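Putative RNase YutE (Bacillus subtilis subsp. subtilis str. 168, PDB 1YLM) is probably an RNase acting as the toxin of a putative type VII toxin-antitoxin system, and is probably neutralised by its cognate antitoxin YutD. Local coordinates at residues Leu20-Asp24 with Ile115-Gln119; Glu35-Gln39 with Ala106-Tyr112; Gly59-Arg63 with Tyr132-Leu137. One frame throughout, in Å; residues are numbered along the deposited sequence.

Contact 1 of 3, residues Leu20-Asp24 with Ile115-Gln119; sequences LALFD and IKAHQ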
# COMPACT_ATOMS: atom_id res chain seq x y z
N LEU A 20 10.20 5.44 11.05
CA LEU A 20 10.94 6.71 10.99
C LEU A 20 12.42 6.50 11.32
O LEU A 20 13.29 7.04 10.63
CB LEU A 20 10.32 7.77 11.89
CG LEU A 20 10.67 9.25 11.70
CD1 LEU A 20 10.48 9.67 10.25
CD2 LEU A 20 9.74 10.04 12.60
N ALA A 21 12.70 5.72 12.37
CA ALA A 21 14.08 5.37 12.74
C ALA A 21 14.81 4.70 11.58
O ALA A 21 15.98 4.99 11.32
CB ALA A 21 14.10 4.48 13.95
N LEU A 22 14.11 3.83 10.86
CA LEU A 22 14.68 3.13 9.72
C LEU A 22 14.97 4.11 8.59
O LEU A 22 16.02 4.03 7.95
CB LEU A 22 13.76 1.99 9.26
CG LEU A 22 13.66 0.80 10.21
CD1 LEU A 22 12.68 -0.25 9.69
CD2 LEU A 22 15.04 0.17 10.46
N PHE A 23 14.06 5.07 8.40
CA PHE A 23 14.27 6.12 7.41
C PHE A 23 15.54 6.90 7.74
O PHE A 23 16.32 7.25 6.86
CB PHE A 23 13.08 7.09 7.33
CG PHE A 23 13.33 8.26 6.42
CD1 PHE A 23 13.28 8.09 5.03
CD2 PHE A 23 13.66 9.51 6.93
CE1 PHE A 23 13.53 9.17 4.17
CE2 PHE A 23 13.91 10.60 6.08
CZ PHE A 23 13.84 10.42 4.70
N ASP A 24 15.75 7.15 9.02
CA ASP A 24 16.88 7.96 9.44
C ASP A 24 18.19 7.16 9.44
O ASP A 24 19.22 7.70 9.82
CB ASP A 24 16.58 8.61 10.79
CG ASP A 24 17.49 9.78 11.10
OD1 ASP A 24 17.54 10.75 10.30
OD2 ASP A 24 18.17 9.71 12.14
N ILE A 115 9.92 13.27 2.61
CA ILE A 115 10.04 12.82 3.99
C ILE A 115 11.12 13.62 4.72
O ILE A 115 10.91 14.07 5.85
CB ILE A 115 10.33 11.29 4.05
CG1 ILE A 115 9.21 10.51 3.35
CG2 ILE A 115 10.51 10.82 5.49
CD1 ILE A 115 9.45 9.01 3.22
N LYS A 116 12.27 13.81 4.06
CA LYS A 116 13.37 14.56 4.67
C LYS A 116 12.95 15.97 5.03
O LYS A 116 13.21 16.45 6.14
CB LYS A 116 14.63 14.56 3.79
CG LYS A 116 15.93 14.73 4.60
CD LYS A 116 16.32 13.39 5.24
CE LYS A 116 17.31 13.52 6.38
NZ LYS A 116 17.66 12.16 6.91
N ALA A 117 12.26 16.62 4.09
CA ALA A 117 11.81 18.00 4.26
C ALA A 117 10.89 18.18 5.48
O ALA A 117 10.83 19.26 6.06
CB ALA A 117 11.10 18.47 3.01
N HIS A 118 10.16 17.13 5.83
CA HIS A 118 9.18 17.21 6.93
C HIS A 118 9.53 16.28 8.07
O HIS A 118 8.67 15.89 8.85
CB HIS A 118 7.77 16.96 6.39
CG HIS A 118 7.43 17.82 5.20
ND1 HIS A 118 7.48 19.20 5.25
CD2 HIS A 118 7.08 17.50 3.93
CE1 HIS A 118 7.15 19.69 4.07
NE2 HIS A 118 6.91 18.68 3.25
N GLN A 119 10.82 15.95 8.21
CA GLN A 119 11.23 14.95 9.18
C GLN A 119 10.96 15.40 10.62
O GLN A 119 10.52 14.61 11.45
CB GLN A 119 12.69 14.54 8.96
CG GLN A 119 13.09 13.30 9.76
CD GLN A 119 14.43 12.74 9.36
OE1 GLN A 119 14.91 12.98 8.27
NE2 GLN A 119 15.04 11.97 10.26
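The Phe23 ring carries Ile115 on one face and the amide of Gln119 at its edge. Methyl CG2 of Ile115 sits over the middle of the ring in a CH-pi contact, 3.4 Å from the ring centroid, with Phe23 CZ its nearest atom. A beta-branched residue suits this place: with CG1 beside the backbone N (chi1 -58°), CG2 is left to point at the ring while CG1 carries CD1 to Leu38. At the edge, Gln119 OE1 lies 3.4 Å from Phe23 CE2, the amide plane standing steeply to the ring at 76°, so that the oxygen meets the slightly positive rim rather than the pi cloud. The other end of the same amide reaches past the ring: Gln119 NE2 donates to Asp24 OD1 at 2.8 Å in a fairly straight bond (160°). The carboxylate oxygen lies in the amide plane but is itself met from above the carboxylate plane. A long salt bridge, 3.7 Å between Lys116 NZ and Asp24 OD1, adds a second, looser attraction. The bend in the lysine at chi2 also brings its CD against Phe23 CE2 (3.8 Å), so the aliphatic chain lies obliquely against the ring while the ammonium group stays at the exposed side, near Asp24. Asp24 and His118 each leave helical geometry, and the contact thus joins the end of helix 6-23 to the junction of helices 108-117 and 119-137. In this all-helical HepT-like fold, Leu38 of helix 32-59 touches both Phe23 and Ile115, and Leu122 of helix 119-137 packs on Ile115 and Leu20.

Contact 2 of 3, residues Glu35-Gln39 with Ala106-Tyr112; sequences ELALQ and ADSGELY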
# COMPACT_ATOMS: atom_id res chain seq x y z
N GLU A 35 14.91 1.57 -3.10
CA GLU A 35 13.74 2.32 -3.61
C GLU A 35 12.43 1.72 -3.12
O GLU A 35 11.50 2.45 -2.75
CB GLU A 35 13.74 2.35 -5.15
CG GLU A 35 14.89 3.14 -5.72
CD GLU A 35 14.99 3.04 -7.25
OE1 GLU A 35 14.40 2.13 -7.89
OE2 GLU A 35 15.69 3.90 -7.80
N LEU A 36 12.36 0.40 -3.17
CA LEU A 36 11.18 -0.33 -2.77
C LEU A 36 10.94 -0.17 -1.27
O LEU A 36 9.81 0.07 -0.86
CB LEU A 36 11.34 -1.80 -3.11
CG LEU A 36 11.16 -2.16 -4.59
CD1 LEU A 36 11.71 -3.58 -4.76
CD2 LEU A 36 9.70 -2.08 -4.99
N ALA A 37 12.01 -0.29 -0.48
CA ALA A 37 11.89 -0.12 0.99
C ALA A 37 11.40 1.28 1.33
O ALA A 37 10.57 1.45 2.23
CB ALA A 37 13.21 -0.41 1.70
N LEU A 38 11.93 2.29 0.64
CA LEU A 38 11.54 3.67 0.91
C LEU A 38 10.07 3.91 0.57
O LEU A 38 9.37 4.59 1.31
CB LEU A 38 12.42 4.67 0.17
CG LEU A 38 12.21 6.15 0.48
CD1 LEU A 38 12.39 6.46 1.98
CD2 LEU A 38 13.20 6.94 -0.38
N GLN A 39 9.60 3.31 -0.52
CA GLN A 39 8.15 3.38 -0.84
C GLN A 39 7.28 2.78 0.27
O GLN A 39 6.24 3.34 0.64
CB GLN A 39 7.84 2.72 -2.20
CG GLN A 39 8.42 3.51 -3.40
CD GLN A 39 8.36 2.72 -4.69
OE1 GLN A 39 7.65 1.72 -4.79
NE2 GLN A 39 9.09 3.18 -5.69
N ALA A 106 5.36 6.15 -8.96
CA ALA A 106 6.13 6.37 -7.73
C ALA A 106 7.60 6.67 -8.04
O ALA A 106 8.22 6.03 -8.89
CB ALA A 106 5.99 5.18 -6.77
N ASP A 107 8.14 7.67 -7.35
CA ASP A 107 9.50 8.17 -7.58
C ASP A 107 10.16 8.23 -6.21
O ASP A 107 9.91 9.14 -5.43
CB ASP A 107 9.44 9.55 -8.26
CG ASP A 107 10.82 10.22 -8.44
OD1 ASP A 107 11.83 9.78 -7.86
OD2 ASP A 107 10.87 11.23 -9.18
N SER A 108 11.00 7.25 -5.91
CA SER A 108 11.62 7.17 -4.59
C SER A 108 12.53 8.35 -4.23
O SER A 108 12.65 8.70 -3.07
CB SER A 108 12.35 5.82 -4.40
OG SER A 108 11.39 4.81 -4.12
N GLY A 109 13.14 9.00 -5.23
CA GLY A 109 13.97 10.19 -4.95
C GLY A 109 13.13 11.36 -4.46
O GLY A 109 13.46 12.04 -3.49
N GLU A 110 12.01 11.57 -5.16
CA GLU A 110 10.99 12.54 -4.82
C GLU A 110 10.47 12.30 -3.39
O GLU A 110 10.40 13.22 -2.58
CB GLU A 110 9.87 12.36 -5.84
CG GLU A 110 8.69 13.20 -5.69
CD GLU A 110 7.81 13.10 -6.92
OE1 GLU A 110 7.24 12.03 -7.21
OE2 GLU A 110 7.68 14.11 -7.62
N LEU A 111 10.13 11.04 -3.11
CA LEU A 111 9.59 10.65 -1.82
C LEU A 111 10.62 10.87 -0.71
O LEU A 111 10.29 11.40 0.35
CB LEU A 111 9.12 9.20 -1.87
CG LEU A 111 8.61 8.60 -0.55
CD1 LEU A 111 7.46 9.42 0.04
CD2 LEU A 111 8.19 7.15 -0.80
N TYR A 112 11.87 10.48 -0.95
CA TYR A 112 12.95 10.77 -0.01
C TYR A 112 12.98 12.24 0.37
O TYR A 112 13.05 12.59 1.57
CB TYR A 112 14.33 10.34 -0.55
CG TYR A 112 15.45 10.66 0.43
CD1 TYR A 112 15.85 9.72 1.38
CD2 TYR A 112 16.07 11.91 0.43
CE1 TYR A 112 16.85 10.02 2.30
CE2 TYR A 112 17.07 12.22 1.34
CZ TYR A 112 17.45 11.27 2.27
OH TYR A 112 18.45 11.57 3.16
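Leu38, Ser108 and Gln39 have most of the surface that this contact buries. Ser108 OG gives its hydrogen to Glu35 O at 2.7 Å, 30° out of the carbonyl plane, and accepts from Gln39 NE2 at 3.2 Å, bent to 139°. Glu35 O also takes the helical bond from Gln39 N, which arrives from the opposite face of the carbonyl, so the hydroxyl joins without displacing the helix's own i to i+4 bond. Serine is short enough to let the backbones come close, the CA atoms of Glu35 and Ser108 being 5.4 Å apart. This is the start of helix 108-117, whose N-cap Asp107 accepts weak capping bonds from the backbone N of Gly109 and Glu110; in the HepT helical bundle the axes of segments 108-112 and 35-39 cross at 47°. Leu38, its CG anti to the backbone N, sends CD2 over the first turn, to 3.3 Å from Ser108 O and 3.6 Å from Tyr112 CB. In return Leu111 CD2 rests against Leu38 O and Gln39 CA. The extended Gln39 side chain lays its NE2 near Ala106 CB (3.8 Å), while its OE1 accepts from Arg40 NE of the second subunit, an amide thus used from both ends.

Contact 3 of 3, residues Gly59-Arg63 with Tyr132-Leu137; sequences GFIMR and YLETEL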
# COMPACT_ATOMS: atom_id res chain seq x y z
N GLY A 59 -12.69 8.86 18.66
CA GLY A 59 -12.67 8.74 20.13
C GLY A 59 -13.05 10.02 20.87
O GLY A 59 -13.76 9.97 21.90
N PHE A 60 -12.58 11.17 20.36
CA PHE A 60 -12.78 12.47 21.02
C PHE A 60 -13.92 13.29 20.45
O PHE A 60 -14.00 14.47 20.74
CB PHE A 60 -11.50 13.30 21.02
CG PHE A 60 -10.45 12.79 21.98
CD1 PHE A 60 -9.32 12.14 21.50
CD2 PHE A 60 -10.60 12.96 23.37
CE1 PHE A 60 -8.34 11.66 22.37
CE2 PHE A 60 -9.64 12.48 24.26
CZ PHE A 60 -8.49 11.84 23.76
N ILE A 61 -14.80 12.66 19.66
CA ILE A 61 -15.98 13.34 19.06
C ILE A 61 -15.58 14.65 18.39
O ILE A 61 -16.17 15.70 18.65
CB ILE A 61 -17.12 13.65 20.10
CG1 ILE A 61 -17.15 12.60 21.20
CG2 ILE A 61 -18.48 13.79 19.38
CD1 ILE A 61 -18.18 12.89 22.29
N MSE A 62 -14.56 14.57 17.54
CA MSE A 62 -14.16 15.72 16.75
C MSE A 62 -15.01 15.76 15.49
O MSE A 62 -15.72 14.79 15.17
CB MSE A 62 -12.67 15.62 16.39
CG MSE A 62 -11.72 15.58 17.59
SE MSE A 62 -9.95 15.38 17.15
CE MSE A 62 -9.21 15.46 18.75
N ARG A 63 -14.92 16.86 14.75
CA ARG A 63 -15.64 16.97 13.48
C ARG A 63 -15.31 15.77 12.60
O ARG A 63 -14.16 15.32 12.54
CB ARG A 63 -15.27 18.28 12.77
CG ARG A 63 -15.92 18.44 11.41
CD ARG A 63 -15.77 19.87 10.94
NE ARG A 63 -16.67 20.13 9.81
CZ ARG A 63 -17.91 20.59 9.91
NH1 ARG A 63 -18.44 20.85 11.11
NH2 ARG A 63 -18.63 20.79 8.81
N TYR A 132 -1.61 14.83 24.03
CA TYR A 132 -3.05 14.99 23.98
C TYR A 132 -3.76 13.87 24.75
O TYR A 132 -4.63 14.14 25.56
CB TYR A 132 -3.54 15.03 22.53
CG TYR A 132 -4.93 15.62 22.38
CD1 TYR A 132 -5.10 16.99 22.15
CD2 TYR A 132 -6.06 14.81 22.48
CE1 TYR A 132 -6.39 17.53 22.01
CE2 TYR A 132 -7.34 15.34 22.33
CZ TYR A 132 -7.50 16.69 22.10
OH TYR A 132 -8.78 17.18 21.98
N LEU A 133 -3.35 12.63 24.51
CA LEU A 133 -3.88 11.47 25.22
C LEU A 133 -3.69 11.61 26.74
O LEU A 133 -4.62 11.40 27.52
CB LEU A 133 -3.20 10.18 24.71
CG LEU A 133 -3.59 9.72 23.30
CD1 LEU A 133 -2.73 8.58 22.79
CD2 LEU A 133 -5.08 9.34 23.27
N GLU A 134 -2.48 11.97 27.14
CA GLU A 134 -2.14 12.11 28.56
C GLU A 134 -2.94 13.23 29.22
O GLU A 134 -3.43 13.07 30.34
CB GLU A 134 -0.64 12.34 28.73
CG GLU A 134 0.21 11.09 28.45
CD GLU A 134 1.66 11.42 28.09
OE1 GLU A 134 2.04 12.62 28.13
OE2 GLU A 134 2.43 10.48 27.78
N THR A 135 -3.08 14.35 28.51
CA THR A 135 -3.84 15.51 29.00
C THR A 135 -5.32 15.21 29.15
O THR A 135 -5.94 15.58 30.15
CB THR A 135 -3.60 16.77 28.12
OG1 THR A 135 -2.20 17.07 28.12
CG2 THR A 135 -4.37 17.97 28.65
N GLU A 136 -5.90 14.50 28.17
CA GLU A 136 -7.33 14.29 28.15
C GLU A 136 -7.80 13.03 28.88
O GLU A 136 -8.90 13.01 29.42
CB GLU A 136 -7.86 14.31 26.72
CG GLU A 136 -7.67 15.63 26.01
CD GLU A 136 -8.40 16.78 26.71
OE1 GLU A 136 -9.51 16.56 27.23
OE2 GLU A 136 -7.84 17.89 26.75
N LEU A 137 -6.96 12.00 28.91
CA LEU A 137 -7.35 10.70 29.48
C LEU A 137 -6.51 10.32 30.70
O LEU A 137 -6.82 9.35 31.40
CB LEU A 137 -7.24 9.59 28.42
CG LEU A 137 -7.90 9.83 27.06
CD1 LEU A 137 -7.57 8.70 26.11
CD2 LEU A 137 -9.41 10.00 27.18
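Tyr132 stands edge-on over Phe60 in a T-shaped pair: the planes meet at 86°, the centroids are 5.1 Å apart, and Tyr132 CE2 lies above the middle of the Phe60 ring. The weakly positive rim of the tyrosine thereby faces the pi cloud of the phenylalanine. Tyr132 has CG opposite the backbone N (chi1 -161°), which carries the ring out to Phe60, and the two side chains run alongside each other in opposing senses. Round Phe60 the helix supplies aliphatic groups: Leu133 CD2 lies near the ring plane at its edge, 4.1 Å from Phe60 CE1, while Leu137 CD2 approaches Phe60 CE2 obliquely. In this all-helical HepT-family fold Phe60 follows helix 32-59, and its large flat ring packs the chain against the last turns of helix 119-137. Glu136 contributes hydrocarbon, CB coming within 3.5 Å of Phe60 CE2; with chi1 at -63° its CG lies over one face of the Tyr132 ring, offset toward the rim. Met62, an extended selenomethionine coming from the opposite direction, sets CE 3.7 Å from Tyr132 OH, oblique to the ring. Tyr2 closes on Phe60 as a second edge-to-face partner, and Ile74 and Leu75 of helix 71-77 pack on Met62.

In the fold
Contacts 1 and 2 share helix 108-117 and lie on the same side of the chain's centre, their centres about 12 Å apart; contact 3 is on the opposite side, with its centre about 27 Å from that of contact 1 and 34 Å from that of contact 2. The first two are continuous, Phe23 CD1 meeting Leu38 CD1 at 3.6 Å, so helices 6-23, 32-59 and 108-117 form one packed end. In chain order contact 2 falls between the two segments of contact 1, whereas the segments of contact 3 alternate with those of both. The long helices 32-59 and 119-137 thus link the two ends of the bundle.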